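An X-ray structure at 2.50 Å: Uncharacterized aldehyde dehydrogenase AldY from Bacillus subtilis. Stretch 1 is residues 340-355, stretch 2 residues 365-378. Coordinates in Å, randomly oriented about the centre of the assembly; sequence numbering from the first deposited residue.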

ATOM      1  N   GLU A 340      11.619 -13.212  32.347  1.00 79.78           N
ATOM      2  CA  GLU A 340      11.445 -14.572  31.828  1.00 94.13           C
ATOM      3  C   GLU A 340      12.370 -14.815  30.622  1.00 95.56           C
ATOM      4  O   GLU A 340      12.914 -15.908  30.471  1.00105.47           O
ATOM      5  CB  GLU A 340       9.970 -14.880  31.504  1.00 97.36           C
ATOM      6  CG  GLU A 340       9.644 -15.050  30.022  1.00111.74           C
ATOM      7  CD  GLU A 340       8.154 -15.084  29.719  1.00126.12           C
ATOM      8  OE1 GLU A 340       7.344 -15.322  30.644  1.00128.10           O
ATOM      9  OE2 GLU A 340       7.791 -14.872  28.540  1.00131.35           O
ATOM     10  N   ILE A 341      12.547 -13.786  29.792  1.00 88.01           N
ATOM     11  CA  ILE A 341      13.493 -13.817  28.668  1.00 88.99           C
ATOM     12  C   ILE A 341      14.934 -13.978  29.157  1.00 86.76           C
ATOM     13  O   ILE A 341      15.745 -14.674  28.547  1.00 82.44           O
ATOM     14  CB  ILE A 341      13.358 -12.540  27.795  1.00 92.76           C
ATOM     15  CG1 ILE A 341      12.061 -12.564  26.974  1.00105.31           C
ATOM     16  CG2 ILE A 341      14.554 -12.346  26.873  1.00 93.72           C
ATOM     17  CD1 ILE A 341      11.717 -13.897  26.327  1.00116.37           C
ATOM     18  N   ILE A 342      15.241 -13.326  30.272  1.00 87.96           N
ATOM     19  CA  ILE A 342      16.578 -13.355  30.829  1.00 87.69           C
ATOM     20  C   ILE A 342      16.859 -14.748  31.386  1.00100.00           C
ATOM     21  O   ILE A 342      17.985 -15.247  31.281  1.00110.48           O
ATOM     22  CB  ILE A 342      16.763 -12.248  31.890  1.00 81.12           C
ATOM     23  CG1 ILE A 342      16.798 -10.882  31.203  1.00 77.69           C
ATOM     24  CG2 ILE A 342      18.025 -12.469  32.726  1.00 84.87           C
ATOM     25  CD1 ILE A 342      16.764  -9.695  32.148  1.00 76.48           C
ATOM     26  N   GLU A 343      15.829 -15.371  31.959  1.00100.15           N
ATOM     27  CA  GLU A 343      15.927 -16.743  32.453  1.00104.88           C
ATOM     28  C   GLU A 343      16.165 -17.717  31.298  1.00103.20           C
ATOM     29  O   GLU A 343      16.992 -18.640  31.399  1.00 92.46           O
ATOM     30  CB  GLU A 343      14.683 -17.131  33.262  1.00101.05           C
ATOM     31  CG  GLU A 343      14.660 -16.541  34.666  1.00101.30           C
ATOM     32  CD  GLU A 343      16.006 -16.657  35.377  1.00106.04           C
ATOM     33  OE1 GLU A 343      16.448 -17.792  35.679  1.00105.02           O
ATOM     34  OE2 GLU A 343      16.630 -15.606  35.636  1.00104.85           O
ATOM     35  N   GLN A 344      15.450 -17.473  30.199  1.00 97.24           N
ATOM     36  CA  GLN A 344      15.595 -18.234  28.974  1.00 97.60           C
ATOM     37  C   GLN A 344      17.059 -18.301  28.512  1.00102.56           C
ATOM     38  O   GLN A 344      17.568 -19.387  28.245  1.00105.12           O
ATOM     39  CB  GLN A 344      14.702 -17.648  27.874  1.00100.94           C
ATOM     40  CG  GLN A 344      14.556 -18.526  26.641  1.00107.06           C
ATOM     41  CD  GLN A 344      13.787 -19.811  26.915  1.00119.73           C
ATOM     42  OE1 GLN A 344      14.108 -20.573  27.832  1.00116.70           O
ATOM     43  NE2 GLN A 344      12.763 -20.059  26.109  1.00136.54           N
ATOM     44  N   ALA A 345      17.730 -17.147  28.450  1.00100.56           N
ATOM     45  CA  ALA A 345      19.120 -17.061  27.974  1.00 94.19           C
ATOM     46  C   ALA A 345      20.098 -17.665  28.950  1.00 96.36           C
ATOM     47  O   ALA A 345      21.149 -18.169  28.553  1.00 99.65           O
ATOM     48  CB  ALA A 345      19.506 -15.620  27.707  1.00 93.09           C
ATOM     49  N   LYS A 346      19.752 -17.586  30.229  1.00 98.02           N
ATOM     50  CA  LYS A 346      20.567 -18.164  31.275  1.00103.13           C
ATOM     51  C   LYS A 346      20.588 -19.685  31.179  1.00109.24           C
ATOM     52  O   LYS A 346      21.661 -20.265  31.047  1.00112.11           O
ATOM     53  CB  LYS A 346      20.099 -17.683  32.643  1.00104.48           C
ATOM     54  CG  LYS A 346      20.643 -16.310  32.993  1.00110.12           C
ATOM     55  CD  LYS A 346      20.340 -15.975  34.440  1.00121.94           C
ATOM     56  CE  LYS A 346      21.261 -14.888  34.967  1.00120.03           C
ATOM     57  NZ  LYS A 346      20.665 -14.259  36.175  1.00119.72           N
ATOM     58  N   THR A 347      19.412 -20.320  31.205  1.00114.64           N
ATOM     59  CA  THR A 347      19.307 -21.785  31.043  1.00114.54           C
ATOM     60  C   THR A 347      19.897 -22.244  29.706  1.00109.76           C
ATOM     61  O   THR A 347      20.424 -23.355  29.606  1.00109.65           O
ATOM     62  CB  THR A 347      17.849 -22.300  31.133  1.00108.21           C
ATOM     63  OG1 THR A 347      17.042 -21.385  31.884  1.00 96.03           O
ATOM     64  CG2 THR A 347      17.806 -23.700  31.782  1.00108.20           C
ATOM     65  N   ASP A 348      19.807 -21.369  28.701  1.00103.04           N
ATOM     66  CA  ASP A 348      20.342 -21.599  27.350  1.00100.05           C
ATOM     67  C   ASP A 348      21.866 -21.617  27.235  1.00 95.59           C
ATOM     68  O   ASP A 348      22.395 -21.992  26.188  1.00 94.29           O
ATOM     69  CB  ASP A 348      19.813 -20.532  26.393  1.00102.08           C
ATOM     70  CG  ASP A 348      18.544 -20.954  25.686  1.00105.16           C
ATOM     71  OD1 ASP A 348      17.866 -21.887  26.166  1.00108.56           O
ATOM     72  OD2 ASP A 348      18.225 -20.341  24.642  1.00106.84           O
ATOM     73  N   GLY A 349      22.559 -21.178  28.288  1.00 96.04           N
ATOM     74  CA  GLY A 349      24.022 -21.162  28.316  1.00 93.52           C
ATOM     75  C   GLY A 349      24.707 -19.818  28.119  1.00 98.04           C
ATOM     76  O   GLY A 349      25.855 -19.646  28.536  1.00105.85           O
ATOM     77  N   ILE A 350      24.018 -18.864  27.489  1.00 98.40           N
ATOM     78  CA  ILE A 350      24.628 -17.585  27.093  1.00 96.00           C
ATOM     79  C   ILE A 350      25.238 -16.832  28.272  1.00 92.19           C
ATOM     80  O   ILE A 350      24.594 -16.658  29.294  1.00 90.86           O
ATOM     81  CB  ILE A 350      23.632 -16.670  26.350  1.00 98.45           C
ATOM     82  CG1 ILE A 350      23.313 -17.234  24.957  1.00107.38           C
ATOM     83  CG2 ILE A 350      24.194 -15.261  26.205  1.00 93.38           C
ATOM     84  CD1 ILE A 350      22.054 -18.069  24.888  1.00109.45           C
ATOM     85  N   GLU A 351      26.492 -16.407  28.125  1.00 93.56           N
ATOM     86  CA  GLU A 351      27.172 -15.635  29.161  1.00 91.54           C
ATOM     87  C   GLU A 351      26.455 -14.315  29.440  1.00 86.97           C
ATOM     88  O   GLU A 351      25.793 -13.750  28.574  1.00 90.00           O
ATOM     89  CB  GLU A 351      28.639 -15.380  28.780  1.00 94.23           C
ATOM     90  CG  GLU A 351      29.466 -14.718  29.880  1.00 99.89           C
ATOM     91  CD  GLU A 351      30.890 -14.383  29.473  1.00108.01           C
ATOM     92  OE1 GLU A 351      31.245 -14.544  28.285  1.00113.61           O
ATOM     93  OE2 GLU A 351      31.664 -13.951  30.355  1.00110.82           O
ATOM     94  N   LEU A 352      26.591 -13.840  30.665  1.00 87.89           N
ATOM     95  CA  LEU A 352      26.065 -12.555  31.052  1.00 91.66           C
ATOM     96  C   LEU A 352      27.241 -11.766  31.594  1.00 94.59           C
ATOM     97  O   LEU A 352      27.667 -11.979  32.727  1.00 90.85           O
ATOM     98  CB  LEU A 352      24.979 -12.724  32.123  1.00 88.23           C
ATOM     99  CG  LEU A 352      24.191 -11.507  32.608  1.00 92.04           C
ATOM    100  CD1 LEU A 352      23.422 -10.856  31.466  1.00 87.26           C
ATOM    101  CD2 LEU A 352      23.228 -11.932  33.699  1.00 94.23           C
ATOM    102  N   ALA A 353      27.781 -10.882  30.760  1.00 97.36           N
ATOM    103  CA  ALA A 353      28.899 -10.033  31.166  1.00100.69           C
ATOM    104  C   ALA A 353      28.470  -9.050  32.250  1.00 95.47           C
ATOM    105  O   ALA A 353      29.164  -8.890  33.258  1.00 92.29           O
ATOM    106  CB  ALA A 353      29.488  -9.301  29.973  1.00101.46           C
ATOM    107  N   VAL A 354      27.319  -8.412  32.042  1.00 92.57           N
ATOM    108  CA  VAL A 354      26.765  -7.478  33.021  1.00 93.53           C
ATOM    109  C   VAL A 354      25.393  -7.959  33.501  1.00 94.64           C
ATOM    110  O   VAL A 354      24.457  -8.089  32.714  1.00 94.31           O
ATOM    111  CB  VAL A 354      26.681  -6.046  32.446  1.00 92.26           C
ATOM    112  CG1 VAL A 354      25.973  -5.108  33.410  1.00 92.67           C
ATOM    113  CG2 VAL A 354      28.069  -5.521  32.117  1.00 92.78           C
ATOM    114  N   GLU A 355      25.284  -8.227  34.797  1.00 96.73           N
ATOM    115  CA  GLU A 355      24.026  -8.689  35.373  1.00 94.29           C
ATOM    116  C   GLU A 355      23.260  -7.562  36.049  1.00 84.65           C
ATOM    117  O   GLU A 355      23.729  -6.982  37.023  1.00 88.61           O
ATOM    118  CB  GLU A 355      24.276  -9.822  36.363  1.00 99.62           C
ATOM    119  CG  GLU A 355      23.005 -10.458  36.904  1.00106.59           C
ATOM    120  CD  GLU A 355      23.205 -11.894  37.363  1.00122.48           C
ATOM    121  OE1 GLU A 355      24.370 -12.348  37.495  1.00120.16           O
ATOM    122  OE2 GLU A 355      22.183 -12.573  37.595  1.00131.06           O
ATOM    123  N   PRO A 365      20.441  -2.374  33.563  1.00 74.57           N
ATOM    124  CA  PRO A 365      20.868  -2.977  32.301  1.00 82.68           C
ATOM    125  C   PRO A 365      21.416  -4.406  32.455  1.00 85.97           C
ATOM    126  O   PRO A 365      22.107  -4.701  33.442  1.00 82.58           O
ATOM    127  CB  PRO A 365      21.974  -2.033  31.806  1.00 83.46           C
ATOM    128  CG  PRO A 365      21.745  -0.746  32.511  1.00 80.46           C
ATOM    129  CD  PRO A 365      21.097  -1.075  33.818  1.00 73.19           C
ATOM    130  N   TYR A 366      21.083  -5.271  31.491  1.00 84.44           N
ATOM    131  CA  TYR A 366      21.718  -6.587  31.350  1.00 83.82           C
ATOM    132  C   TYR A 366      22.448  -6.644  30.022  1.00 89.91           C
ATOM    133  O   TYR A 366      21.909  -6.225  28.996  1.00 94.45           O
ATOM    134  CB  TYR A 366      20.693  -7.727  31.376  1.00 79.06           C
ATOM    135  CG  TYR A 366      20.000  -7.972  32.704  1.00 83.23           C
ATOM    136  CD1 TYR A 366      19.062  -7.059  33.214  1.00 82.56           C
ATOM    137  CD2 TYR A 366      20.245  -9.142  33.431  1.00 84.24           C
ATOM    138  CE1 TYR A 366      18.413  -7.294  34.422  1.00 85.29           C
ATOM    139  CE2 TYR A 366      19.604  -9.386  34.636  1.00 88.03           C
ATOM    140  CZ  TYR A 366      18.687  -8.464  35.126  1.00 90.48           C
ATOM    141  OH  TYR A 366      18.058  -8.709  36.328  1.00 97.89           O
ATOM    142  N   VAL A 367      23.667  -7.173  30.031  1.00 89.25           N
ATOM    143  CA  VAL A 367      24.396  -7.373  28.788  1.00 83.61           C
ATOM    144  C   VAL A 367      24.792  -8.840  28.654  1.00 88.70           C
ATOM    145  O   VAL A 367      25.563  -9.375  29.463  1.00 96.31           O
ATOM    146  CB  VAL A 367      25.623  -6.428  28.639  1.00 80.70           C
ATOM    147  CG1 VAL A 367      26.329  -6.681  27.305  1.00 74.22           C
ATOM    148  CG2 VAL A 367      25.206  -4.951  28.747  1.00 77.49           C
ATOM    149  N   PHE A 368      24.221  -9.486  27.640  1.00 83.57           N
ATOM    150  CA  PHE A 368      24.595 -10.836  27.244  1.00 83.71           C
ATOM    151  C   PHE A 368      25.649 -10.759  26.140  1.00 85.72           C
ATOM    152  O   PHE A 368      25.567  -9.909  25.247  1.00 85.31           O
ATOM    153  CB  PHE A 368      23.369 -11.602  26.751  1.00 81.68           C
ATOM    154  CG  PHE A 368      22.411 -11.975  27.841  1.00 82.70           C
ATOM    155  CD1 PHE A 368      22.649 -13.090  28.640  1.00 82.74           C
ATOM    156  CD2 PHE A 368      21.258 -11.219  28.070  1.00 76.36           C
ATOM    157  CE1 PHE A 368      21.759 -13.443  29.652  1.00 78.70           C
ATOM    158  CE2 PHE A 368      20.372 -11.564  29.076  1.00 69.71           C
ATOM    159  CZ  PHE A 368      20.624 -12.679  29.869  1.00 71.95           C
ATOM    160  N   VAL A 369      26.651 -11.629  26.212  1.00 85.79           N
ATOM    161  CA  VAL A 369      27.739 -11.597  25.241  1.00 89.86           C
ATOM    162  C   VAL A 369      27.939 -12.959  24.606  1.00 86.86           C
ATOM    163  O   VAL A 369      27.539 -13.980  25.172  1.00 85.26           O
ATOM    164  CB  VAL A 369      29.073 -11.099  25.856  1.00 99.53           C
ATOM    165  CG1 VAL A 369      28.984  -9.621  26.208  1.00101.48           C
ATOM    166  CG2 VAL A 369      29.469 -11.925  27.075  1.00102.75           C
ATOM    167  N   GLY A 370      28.558 -12.949  23.427  1.00 86.38           N
ATOM    168  CA  GLY A 370      28.910 -14.160  22.697  1.00 81.37           C
ATOM    169  C   GLY A 370      27.706 -14.986  22.308  1.00 81.91           C
ATOM    170  O   GLY A 370      27.783 -16.216  22.270  1.00 80.89           O
ATOM    171  N   ALA A 371      26.592 -14.305  22.037  1.00 79.48           N
ATOM    172  CA  ALA A 371      25.354 -14.961  21.642  1.00 85.65           C
ATOM    173  C   ALA A 371      25.322 -15.363  20.169  1.00 90.42           C
ATOM    174  O   ALA A 371      25.900 -14.688  19.319  1.00 92.72           O
ATOM    175  CB  ALA A 371      24.178 -14.053  21.946  1.00 87.65           C
ATOM    176  N   ASP A 372      24.615 -16.453  19.877  1.00 90.96           N
ATOM    177  CA  ASP A 372      24.264 -16.803  18.505  1.00 93.87           C
ATOM    178  C   ASP A 372      23.283 -15.775  17.938  1.00 91.54           C
ATOM    179  O   ASP A 372      22.433 -15.263  18.658  1.00100.36           O
ATOM    180  CB  ASP A 372      23.616 -18.181  18.471  1.00108.89           C
ATOM    181  CG  ASP A 372      24.044 -18.998  17.271  1.00123.84           C
ATOM    182  OD1 ASP A 372      25.105 -19.653  17.370  1.00125.72           O
ATOM    183  OD2 ASP A 372      23.316 -19.000  16.245  1.00118.89           O
ATOM    184  N   ASN A 373      23.401 -15.469  16.652  1.00 91.24           N
ATOM    185  CA  ASN A 373      22.481 -14.545  16.001  1.00 89.95           C
ATOM    186  C   ASN A 373      21.106 -15.194  15.854  1.00106.58           C
ATOM    187  O   ASN A 373      20.082 -14.507  15.722  1.00109.11           O
ATOM    188  CB  ASN A 373      23.035 -14.094  14.637  1.00 91.32           C
ATOM    189  CG  ASN A 373      22.262 -12.924  14.042  1.00 90.06           C
ATOM    190  OD1 ASN A 373      22.088 -11.892  14.685  1.00100.57           O
ATOM    191  ND2 ASN A 373      21.791 -13.083  12.815  1.00 81.64           N
ATOM    192  N   ASN A 374      21.099 -16.524  15.894  1.00121.23           N
ATOM    193  CA  ASN A 374      19.878 -17.315  15.797  1.00134.37           C
ATOM    194  C   ASN A 374      19.388 -17.738  17.192  1.00128.82           C
ATOM    195  O   ASN A 374      18.904 -18.860  17.392  1.00119.35           O
ATOM    196  CB  ASN A 374      20.131 -18.533  14.898  1.00143.95           C
ATOM    197  CG  ASN A 374      19.016 -18.763  13.894  1.00147.11           C
ATOM    198  OD1 ASN A 374      18.539 -17.827  13.248  1.00137.68           O
ATOM    199  ND2 ASN A 374      18.605 -20.020  13.748  1.00152.61           N
ATOM    200  N   SER A 375      19.521 -16.823  18.150  1.00124.46           N
ATOM    201  CA  SER A 375      19.197 -17.094  19.545  1.00119.49           C
ATOM    202  C   SER A 375      17.871 -16.486  19.918  1.00116.25           C
ATOM    203  O   SER A 375      17.391 -15.571  19.250  1.00124.41           O
ATOM    204  CB  SER A 375      20.277 -16.537  20.474  1.00121.03           C
ATOM    205  OG  SER A 375      21.352 -17.443  20.608  1.00130.78           O
ATOM    206  N   LYS A 376      17.289 -16.987  21.004  1.00110.62           N
ATOM    207  CA  LYS A 376      16.044 -16.438  21.513  1.00104.41           C
ATOM    208  C   LYS A 376      16.208 -14.976  21.914  1.00102.67           C
ATOM    209  O   LYS A 376      15.441 -14.125  21.460  1.00100.98           O
ATOM    210  CB  LYS A 376      15.496 -17.297  22.653  1.00104.76           C
ATOM    211  CG  LYS A 376      14.662 -18.465  22.148  1.00105.49           C
ATOM    212  CD  LYS A 376      14.559 -19.588  23.167  1.00110.49           C
ATOM    213  CE  LYS A 376      13.853 -20.801  22.577  1.00111.49           C
ATOM    214  NZ  LYS A 376      14.129 -22.051  23.344  1.00104.05           N
ATOM    215  N   ILE A 377      17.218 -14.679  22.731  1.00100.39           N
ATOM    216  CA  ILE A 377      17.462 -13.294  23.173  1.00 96.70           C
ATOM    217  C   ILE A 377      17.873 -12.358  22.033  1.00 97.76           C
ATOM    218  O   ILE A 377      17.593 -11.160  22.079  1.00 96.58           O
ATOM    219  CB  ILE A 377      18.494 -13.192  24.322  1.00 97.06           C
ATOM    220  CG1 ILE A 377      19.408 -14.414  24.352  1.00101.01           C
ATOM    221  CG2 ILE A 377      17.803 -13.012  25.664  1.00 96.19           C
ATOM    222  CD1 ILE A 377      20.616 -14.294  23.450  1.00111.00           C
ATOM    223  N   ALA A 378      18.536 -12.909  21.019  1.00103.27           N
ATOM    224  CA  ALA A 378      18.923 -12.132  19.841  1.00107.71           C
ATOM    225  C   ALA A 378      17.715 -11.789  18.963  1.00108.25           C
ATOM    226  O   ALA A 378      17.558 -10.639  18.551  1.00104.41           O
ATOM    227  CB  ALA A 378      19.988 -12.866  19.035  1.00 97.31           C
TER

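A beta bulge interrupts the antiparallel pairing of the two stretches: Leu352 lies across from Phe368, but the next bridge joins Val354 to Val367, so Ala353 is the extra residue where the chain turns a corner. Beyond the bulge the pairing is well bonded. Val367 N donates to Val354 O at 2.9 Å, and Val354 N returns a bond to Val367 O at 3.3 Å, both nearly straight. Ala353 N also lies 3.0 Å from Val367 O. Before the bulge, Val369 N donates to Glu351 O at 3.3 Å, while Phe368 CA approaches the same oxygen at 3.4 Å in a CA-H...O contact.

Side chains are sorted by the two faces of this ribbon. On one, Val354 and Val367 meet CB to CB at 4.0 Å. At the bulge, Ala353 CB lies 3.8 Å from Val369 CG1. On the other face, the Phe368 ring is held between Leu352, on the facing strand, and Ala345, in helix 340-347. Leu352 CD1 sits over one face of the Phe368 ring, 3.5 Å from its centroid and 11° off the normal; Ala345 CB covers the opposite face of the Phe368 ring, 4.0 Å from the centroid. Both are CH-pi contacts, in which weakly polarised methyl hydrogens meet the pi cloud. Glu351 O lies at the ring edge, 3.2 Å from Phe368 CD1, where the aromatic hydrogens carry slight positive charge. Ile342 reaches both aromatics: its CG2 is 3.9 Å from Phe368 CZ, at the edge, and its CD1 lies almost exactly over the Tyr366 ring, 3.5 Å from the centroid.

The helix closes in a Schellman motif, with Gly349 N bonded to Lys346 O at 3.0 Å and a weak bond from Ile350 N to Ala345 O at 3.1 Å. Gly349 has phi 104°, where a CB would jam against the preceding carbonyl oxygen. Ile350 then points toward stretch 2, placing CG2 3.6 Å from Phe368 CD1. Within stretch 1, a salt bridge from Lys346 NZ to Glu355 OE2, 2.7 Å long, ties the helix to the segment past the bulge.

Stretch 2 leaves its strand, makes a type I turn from Asp372 to Ser375 and enters a second helix. There Ile377 packs against the first helix, its CG1 3.6 Å from Ala345 CB and its CG2 3.5 Å from Ile341 CG2. At the more exposed margin, the aliphatic part of Lys376 lies along Gln344, with CD 3.5 Å from Gln344 NE2.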